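Local coordinates for type IV pilus secretin PilQ family protein (Vibrio cholerae, PDB 6W6M) that forms the outer-membrane secretin channel for the type IVa competence pilus, which the bacterium needs for natural DNA uptake, at the interface of chains A and B. Sequence-based numbering; all coordinates share one arbitrary frame. Chains: chain A/B, Type IV pilus secretin PilQ family protein.

The interface of chains A and B. Residues chain A 220, 223, 225; chain B 204, 208, 211.
The carboxylate of A:Asp220 reaches in between two glutamine side chains of the neighbouring subunit without forming a hydrogen bond to either. Its oxygen OD2 lies 3.8 Å from NE2 and 4.0 Å from OE1 of the B:Gln211 amide, near both ends of that group but too far from either for a bond. OD2 is also 3.9 Å from OE1 of B:Gln204; as modelled, oxygen faces oxygen, though the flip of the amide is uncertain at this resolution. The flat groups do not stack: the carboxylate stands nearly perpendicular to the B:Gln211 amide, their planes 88° apart, and is inclined to that of B:Gln204. A:Asp220 holds CG anti to its backbone N (chi1 -160°), which sends the carboxylate towards the partner helix from the turn joining strands 216-219 and 224-227. The chain of B:Gln204 bends sharply at chi2 and that of B:Gln211 is more nearly extended; they bring their amides to either side of this acid, from positions about two helical turns apart on helix 202-212 of chain B.

On the helix between them, B:Ile208 makes the apolar part of the patch. Its CG1 branch is anti to the backbone N (chi1 -159°), and the methyl CD1 at its tip does most of the touching. This methyl meets CG2 of A:Val223 at 3.8 Å, with the two side chains crossing obliquely. It also meets CD2 of A:Leu225 at 3.9 Å, where the leucine and isoleucine run past one another in opposite directions. CD1 thus bridges two residues of the hairpin.

The patch sets a helix of one subunit against a beta-hairpin turn and strand of the next, in the N-terminal, periplasmic part of the secretin. Together its six residues hide 208 Å² of surface, a modest contact of ordinary van der Waals touches and polar approaches longer than a hydrogen bond. Repeated around the 14-subunit ring, it would add lateral cohesion between neighbouring N-terminal domains.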
ATOM      1  N   ASP A 220      67.095 -33.644  31.325  1.00212.19           N
ATOM      2  CA  ASP A 220      66.879 -34.331  30.059  1.00212.19           C
ATOM      3  C   ASP A 220      66.578 -35.812  30.248  1.00212.19           C
ATOM      4  O   ASP A 220      66.497 -36.552  29.261  1.00212.19           O
ATOM      5  CB  ASP A 220      68.100 -34.158  29.155  1.00212.19           C
ATOM      6  CG  ASP A 220      67.785 -34.398  27.693  1.00212.19           C
ATOM      7  OD1 ASP A 220      66.608 -34.250  27.306  1.00212.19           O
ATOM      8  OD2 ASP A 220      68.715 -34.741  26.935  1.00212.19           O
ATOM      9  N   VAL A 223      70.789 -36.190  33.186  1.00214.05           N
ATOM     10  CA  VAL A 223      71.636 -35.145  33.743  1.00214.05           C
ATOM     11  C   VAL A 223      70.868 -33.829  33.752  1.00214.05           C
ATOM     12  O   VAL A 223      69.873 -33.651  33.045  1.00214.05           O
ATOM     13  CB  VAL A 223      72.962 -35.003  32.969  1.00214.05           C
ATOM     14  CG1 VAL A 223      73.764 -36.289  33.065  1.00214.05           C
ATOM     15  CG2 VAL A 223      72.696 -34.643  31.518  1.00214.05           C
ATOM     16  N   LEU A 225      70.706 -29.498  33.731  1.00210.31           N
ATOM     17  CA  LEU A 225      71.284 -28.287  33.173  1.00210.31           C
ATOM     18  C   LEU A 225      70.676 -27.088  33.881  1.00210.31           C
ATOM     19  O   LEU A 225      69.492 -27.102  34.237  1.00210.31           O
ATOM     20  CB  LEU A 225      71.046 -28.200  31.657  1.00210.31           C
ATOM     21  CG  LEU A 225      69.625 -28.359  31.094  1.00210.31           C
ATOM     22  CD1 LEU A 225      68.839 -27.056  31.137  1.00210.31           C
ATOM     23  CD2 LEU A 225      69.663 -28.903  29.672  1.00210.31           C
TER
ATOM     24  N   GLN B 204      74.386 -38.549  24.511  1.00217.10           N
ATOM     25  CA  GLN B 204      74.057 -37.703  25.655  1.00217.10           C
ATOM     26  C   GLN B 204      74.999 -36.510  25.759  1.00217.10           C
ATOM     27  O   GLN B 204      74.556 -35.373  25.949  1.00217.10           O
ATOM     28  CB  GLN B 204      74.088 -38.528  26.941  1.00217.10           C
ATOM     29  CG  GLN B 204      72.905 -39.473  27.111  1.00217.10           C
ATOM     30  CD  GLN B 204      71.646 -38.766  27.587  1.00217.10           C
ATOM     31  OE1 GLN B 204      71.240 -37.745  27.033  1.00217.10           O
ATOM     32  NE2 GLN B 204      71.025 -39.307  28.627  1.00217.10           N
ATOM     33  N   ILE B 208      73.857 -32.673  25.202  1.00214.38           N
ATOM     34  CA  ILE B 208      73.865 -31.722  26.310  1.00214.38           C
ATOM     35  C   ILE B 208      74.753 -30.529  25.978  1.00214.38           C
ATOM     36  O   ILE B 208      74.425 -29.384  26.331  1.00214.38           O
ATOM     37  CB  ILE B 208      74.278 -32.422  27.622  1.00214.38           C
ATOM     38  CG1 ILE B 208      73.813 -31.613  28.833  1.00214.38           C
ATOM     39  CG2 ILE B 208      75.780 -32.655  27.697  1.00214.38           C
ATOM     40  CD1 ILE B 208      72.333 -31.718  29.106  1.00214.38           C
ATOM     41  N   GLN B 211      72.825 -28.368  23.521  1.00212.34           N
ATOM     42  CA  GLN B 211      71.681 -27.721  24.149  1.00212.34           C
ATOM     43  C   GLN B 211      72.117 -26.541  25.001  1.00212.34           C
ATOM     44  O   GLN B 211      71.605 -25.428  24.840  1.00212.34           O
ATOM     45  CB  GLN B 211      70.906 -28.724  25.006  1.00212.34           C
ATOM     46  CG  GLN B 211      70.140 -29.773  24.227  1.00212.34           C
ATOM     47  CD  GLN B 211      70.066 -31.097  24.965  1.00212.34           C
ATOM     48  OE1 GLN B 211      70.414 -31.186  26.143  1.00212.34           O
ATOM     49  NE2 GLN B 211      69.624 -32.139  24.270  1.00212.34           N
TER